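Local coordinates for aminotransferase (Paracoccus denitrificans, PDB 4GRX), which probably transfers amino groups from omega-amine or amino-acid donors to carbonyl acceptors through a covalently bound pyridoxal phosphate cofactor, as a class III transaminase, at residues Gly79-Gly93 against His338-Val351. Sequence-based numbering, arbitrary orientation.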
loop_
_atom_site.group_PDB
_atom_site.type_symbol
_atom_site.label_atom_id
_atom_site.label_comp_id
_atom_site.label_asym_id
_atom_site.label_seq_id
_atom_site.Cartn_x
_atom_site.Cartn_y
_atom_site.Cartn_z
ATOM N N GLY A 79 21.312 -5.091 15.433
ATOM C CA GLY A 79 20.395 -4.411 16.339
ATOM C C GLY A 79 18.988 -4.417 15.792
ATOM O O GLY A 79 18.035 -4.723 16.506
ATOM N N LEU A 80 18.863 -4.086 14.509
ATOM C CA LEU A 80 17.581 -4.125 13.828
ATOM C C LEU A 80 17.010 -5.542 13.693
ATOM O O LEU A 80 15.796 -5.734 13.837
ATOM C CB LEU A 80 17.686 -3.445 12.469
ATOM C CG LEU A 80 17.649 -1.914 12.516
ATOM C CD1 LEU A 80 18.291 -1.308 11.279
ATOM C CD2 LEU A 80 16.233 -1.391 12.691
ATOM N N ILE A 81 17.865 -6.530 13.421
ATOM C CA ILE A 81 17.395 -7.910 13.338
ATOM C C ILE A 81 16.811 -8.306 14.687
ATOM O O ILE A 81 15.701 -8.839 14.772
ATOM C CB ILE A 81 18.511 -8.888 12.889
ATOM C CG1 ILE A 81 18.745 -8.773 11.380
ATOM C CG2 ILE A 81 18.190 -10.338 13.270
ATOM C CD1 ILE A 81 20.011 -9.452 10.907
ATOM N N GLU A 82 17.560 -7.996 15.742
ATOM C CA GLU A 82 17.193 -8.362 17.100
ATOM C C GLU A 82 15.915 -7.650 17.554
ATOM O O GLU A 82 15.093 -8.250 18.249
ATOM C CB GLU A 82 18.367 -8.095 18.056
ATOM C CG GLU A 82 18.731 -9.262 18.964
ATOM C CD GLU A 82 18.916 -10.599 18.230
ATOM O OE1 GLU A 82 19.684 -10.689 17.234
ATOM O OE2 GLU A 82 18.294 -11.591 18.683
ATOM N N ALA A 83 15.747 -6.394 17.135
ATOM C CA ALA A 83 14.523 -5.620 17.420
ATOM C C ALA A 83 13.252 -6.200 16.790
ATOM O O ALA A 83 12.205 -6.268 17.436
ATOM C CB ALA A 83 14.693 -4.156 17.032
ATOM N N ALA A 84 13.360 -6.631 15.540
ATOM C CA ALA A 84 12.231 -7.212 14.829
ATOM C C ALA A 84 11.787 -8.510 15.487
ATOM O O ALA A 84 10.597 -8.716 15.731
ATOM C CB ALA A 84 12.595 -7.455 13.370
ATOM N N LYS A 85 12.755 -9.374 15.784
ATOM C CA LYS A 85 12.467 -10.676 16.375
ATOM C C LYS A 85 11.777 -10.551 17.737
ATOM O O LYS A 85 10.844 -11.299 18.036
ATOM C CB LYS A 85 13.741 -11.508 16.482
ATOM C CG LYS A 85 14.360 -11.876 15.141
ATOM C CD LYS A 85 15.377 -13.003 15.265
ATOM C CE LYS A 85 16.644 -12.560 15.978
ATOM N NZ LYS A 85 17.602 -13.688 16.123
ATOM N N ALA A 86 12.234 -9.593 18.541
ATOM C CA ALA A 86 11.649 -9.313 19.853
ATOM C C ALA A 86 10.174 -8.966 19.738
ATOM O O ALA A 86 9.366 -9.440 20.535
ATOM C CB ALA A 86 12.410 -8.200 20.569
ATOM N N GLN A 87 9.820 -8.162 18.735
ATOM C CA GLN A 87 8.424 -7.794 18.555
ATOM C C GLN A 87 7.552 -8.937 18.068
ATOM O O GLN A 87 6.373 -9.015 18.418
ATOM C CB GLN A 87 8.255 -6.570 17.662
ATOM C CG GLN A 87 6.827 -6.015 17.704
ATOM C CD GLN A 87 6.406 -5.546 19.091
ATOM O OE1 GLN A 87 5.334 -5.911 19.602
ATOM N NE2 GLN A 87 7.261 -4.737 19.718
ATOM N N TYR A 88 8.119 -9.833 17.272
ATOM C CA TYR A 88 7.398 -11.055 16.927
ATOM C C TYR A 88 7.177 -11.992 18.128
ATOM O O TYR A 88 6.155 -12.679 18.206
ATOM C CB TYR A 88 8.061 -11.776 15.753
ATOM C CG TYR A 88 7.615 -11.230 14.431
ATOM C CD1 TYR A 88 6.356 -11.545 13.922
ATOM C CD2 TYR A 88 8.428 -10.373 13.696
ATOM C CE1 TYR A 88 5.930 -11.040 12.702
ATOM C CE2 TYR A 88 8.008 -9.860 12.478
ATOM C CZ TYR A 88 6.759 -10.199 11.982
ATOM O OH TYR A 88 6.315 -9.705 10.770
ATOM N N ASP A 89 8.128 -11.998 19.065
ATOM C CA ASP A 89 8.008 -12.771 20.307
ATOM C C ASP A 89 6.891 -12.220 21.154
ATOM O O ASP A 89 6.258 -12.948 21.900
ATOM C CB ASP A 89 9.298 -12.698 21.129
ATOM C CG ASP A 89 10.376 -13.622 20.612
ATOM O OD1 ASP A 89 10.044 -14.756 20.201
ATOM O OD2 ASP A 89 11.564 -13.215 20.623
ATOM N N ARG A 90 6.659 -10.922 21.022
ATOM C CA ARG A 90 5.816 -10.181 21.941
ATOM C C ARG A 90 4.383 -10.080 21.413
ATOM O O ARG A 90 3.423 -10.376 22.135
ATOM C CB ARG A 90 6.443 -8.795 22.160
ATOM C CG ARG A 90 5.848 -7.959 23.269
ATOM C CD ARG A 90 6.358 -6.523 23.179
ATOM N NE ARG A 90 5.503 -5.587 23.917
ATOM C CZ ARG A 90 5.419 -5.520 25.246
ATOM N NH1 ARG A 90 6.127 -6.343 26.004
ATOM N NH2 ARG A 90 4.613 -4.640 25.818
ATOM N N PHE A 91 4.246 -9.676 20.155
ATOM C CA PHE A 91 2.946 -9.412 19.565
ATOM C C PHE A 91 3.139 -9.200 18.078
ATOM O O PHE A 91 3.500 -8.093 17.656
ATOM C CB PHE A 91 2.332 -8.154 20.176
ATOM C CG PHE A 91 0.880 -7.944 19.841
ATOM C CD1 PHE A 91 0.409 -6.669 19.523
ATOM C CD2 PHE A 91 -0.021 -9.003 19.853
ATOM C CE1 PHE A 91 -0.935 -6.456 19.232
ATOM C CE2 PHE A 91 -1.363 -8.798 19.561
ATOM C CZ PHE A 91 -1.824 -7.524 19.257
ATOM N N PRO A 92 2.880 -10.252 17.280
ATOM C CA PRO A 92 3.268 -10.333 15.867
ATOM C C PRO A 92 2.374 -9.604 14.868
ATOM O O PRO A 92 2.809 -9.377 13.736
ATOM C CB PRO A 92 3.257 -11.830 15.586
ATOM C CG PRO A 92 2.268 -12.382 16.543
ATOM C CD PRO A 92 2.138 -11.446 17.712
ATOM N N GLY A 93 1.152 -9.248 15.259
ATOM C CA GLY A 93 0.248 -8.563 14.335
ATOM C C GLY A 93 -0.979 -7.957 14.978
ATOM O O GLY A 93 -1.467 -8.454 15.996
ATOM N N HIS A 338 1.029 -1.061 12.348
ATOM C CA HIS A 338 1.400 -2.425 12.710
ATOM C C HIS A 338 2.367 -2.477 13.870
ATOM O O HIS A 338 3.355 -1.734 13.880
ATOM C CB HIS A 338 1.994 -3.118 11.491
ATOM C CG HIS A 338 1.902 -4.609 11.538
ATOM N ND1 HIS A 338 2.768 -5.360 12.236
ATOM C CD2 HIS A 338 1.014 -5.485 10.934
ATOM C CE1 HIS A 338 2.446 -6.658 12.094
ATOM N NE2 HIS A 338 1.373 -6.734 11.296
ATOM N N PRO A 339 2.093 -3.346 14.870
ATOM C CA PRO A 339 2.967 -3.486 16.042
ATOM C C PRO A 339 4.421 -3.766 15.662
ATOM O O PRO A 339 5.321 -3.053 16.113
ATOM C CB PRO A 339 2.367 -4.676 16.799
ATOM C CG PRO A 339 1.395 -5.311 15.859
ATOM C CD PRO A 339 0.902 -4.201 14.990
ATOM N N VAL A 340 4.642 -4.764 14.811
ATOM C CA VAL A 340 5.984 -5.078 14.344
ATOM C C VAL A 340 6.653 -3.883 13.649
ATOM O O VAL A 340 7.778 -3.502 13.986
ATOM C CB VAL A 340 5.997 -6.329 13.447
ATOM C CG1 VAL A 340 7.360 -6.499 12.797
ATOM C CG2 VAL A 340 5.657 -7.568 14.266
ATOM N N GLY A 341 5.957 -3.284 12.696
ATOM C CA GLY A 341 6.532 -2.200 11.921
ATOM C C GLY A 341 6.839 -0.968 12.731
ATOM O O GLY A 341 7.787 -0.242 12.436
ATOM N N CYS A 342 6.023 -0.719 13.747
ATOM C CA CYS A 342 6.215 0.442 14.593
ATOM C C CYS A 342 7.448 0.265 15.469
ATOM O O CYS A 342 8.281 1.170 15.541
ATOM C CB CYS A 342 4.975 0.698 15.441
ATOM S SG CYS A 342 3.581 1.404 14.529
ATOM N N ALA A 343 7.562 -0.903 16.107
ATOM C CA ALA A 343 8.757 -1.302 16.856
ATOM C C ALA A 343 10.028 -1.109 16.049
ATOM O O ALA A 343 11.007 -0.547 16.555
ATOM C CB ALA A 343 8.653 -2.755 17.286
ATOM N N ILE A 344 10.000 -1.576 14.800
ATOM C CA ILE A 344 11.160 -1.535 13.924
ATOM C C ILE A 344 11.562 -0.094 13.617
ATOM O O ILE A 344 12.753 0.262 13.618
ATOM C CB ILE A 344 10.896 -2.330 12.625
ATOM C CG1 ILE A 344 10.873 -3.840 12.930
ATOM C CG2 ILE A 344 11.916 -1.974 11.551
ATOM C CD1 ILE A 344 10.493 -4.727 11.760
ATOM N N ALA A 345 10.556 0.732 13.370
ATOM C CA ALA A 345 10.777 2.129 13.070
ATOM C C ALA A 345 11.415 2.841 14.273
ATOM O O ALA A 345 12.363 3.607 14.107
ATOM C CB ALA A 345 9.475 2.791 12.649
ATOM N N LEU A 346 10.915 2.574 15.474
ATOM C CA LEU A 346 11.525 3.112 16.681
ATOM C C LEU A 346 13.013 2.781 16.702
ATOM O O LEU A 346 13.848 3.675 16.811
ATOM C CB LEU A 346 10.834 2.562 17.929
ATOM C CG LEU A 346 9.453 3.125 18.303
ATOM C CD1 LEU A 346 8.834 2.297 19.421
ATOM C CD2 LEU A 346 9.505 4.599 18.691
ATOM N N LYS A 347 13.336 1.497 16.557
ATOM C CA LYS A 347 14.714 1.059 16.459
ATOM C C LYS A 347 15.473 1.708 15.301
ATOM O O LYS A 347 16.627 2.116 15.472
ATOM C CB LYS A 347 14.801 -0.458 16.342
ATOM C CG LYS A 347 16.214 -0.993 16.488
ATOM C CD LYS A 347 16.723 -0.810 17.906
ATOM C CE LYS A 347 18.229 -0.961 17.960
ATOM N NZ LYS A 347 18.750 -0.676 19.322
ATOM N N ALA A 348 14.845 1.790 14.130
ATOM C CA ALA A 348 15.514 2.404 12.976
ATOM C C ALA A 348 15.819 3.892 13.212
ATOM O O ALA A 348 16.933 4.354 12.942
ATOM C CB ALA A 348 14.704 2.210 11.699
ATOM N N ILE A 349 14.827 4.628 13.711
ATOM C CA ILE A 349 15.010 6.031 14.091
ATOM C C ILE A 349 16.157 6.174 15.114
ATOM O O ILE A 349 17.045 7.018 14.956
ATOM C CB ILE A 349 13.676 6.659 14.582
ATOM C CG1 ILE A 349 12.707 6.775 13.389
ATOM C CG2 ILE A 349 13.903 8.022 15.245
ATOM C CD1 ILE A 349 11.242 6.751 13.743
ATOM N N ASP A 350 16.153 5.319 16.129
ATOM C CA ASP A 350 17.210 5.333 17.139
ATOM C C ASP A 350 18.578 5.030 16.519
ATOM O O ASP A 350 19.540 5.759 16.768
ATOM C CB ASP A 350 16.900 4.365 18.288
ATOM C CG ASP A 350 17.795 4.587 19.505
ATOM O OD1 ASP A 350 18.517 5.611 19.556
ATOM O OD2 ASP A 350 17.774 3.737 20.426
ATOM N N VAL A 351 18.661 3.975 15.707
ATOM C CA VAL A 351 19.925 3.585 15.061
ATOM C C VAL A 351 20.522 4.718 14.216
ATOM O O VAL A 351 21.709 5.038 14.346
ATOM C CB VAL A 351 19.770 2.293 14.218
ATOM C CG1 VAL A 351 20.918 2.138 13.224
ATOM C CG2 VAL A 351 19.683 1.070 15.123
#
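Val340 over one face of the Tyr88 ring and Leu80 against Lys347 are two of the pairs in a buried, mainly apolar helix-helix contact at the subunit interface, where helix 79-90 runs nearly antiparallel to helix 339-351, the axes 8.9 Å apart at closest approach and at 151°. Alanines line the facing sides: Ala84 CB rests 3.8 Å from Ile344 CD1, and Ala83 CB lies on the aliphatic part of Lys347, 3.6 Å from CG. Leu80 reaches over with CD2, which touches both Lys347 CG and Ala348 CB. The Gln87 side chain starts anti to its own N (chi1 -168°), which lays CG 3.6 Å from Val340 CA, and the bend at chi2 carries the amide past the Ala343 methyl. Val340 CG2 stands over the centre of the Tyr88 ring in a CH-pi contact, 3.6 Å from the centroid, while CG1 meets CE2 nearer the rim. In this fold-type I, PLP-dependent dimer, the Tyr88 hydroxyl hydrogen-bonds to Phe303 O of the second subunit, and the ring also packs on Tyr88 of that subunit. Replacing Tyr88 by alanine is likely to leave Val340 without the ring that CG2 and CG1 pack against and Phe303 O of the second subunit without this donor. Beyond the helix end, Pro92 O lies at the edge of the His338 imidazole, 3.2 Å from CE1. The same imidazole N-caps helix 339-351 through a weak bond from Val340 N to ND1, and its NE2 bonds weakly to Gly302 O of the second subunit. Pro339 packs against Phe91 and Gly93, its CB 3.9 Å from Phe91 CD1.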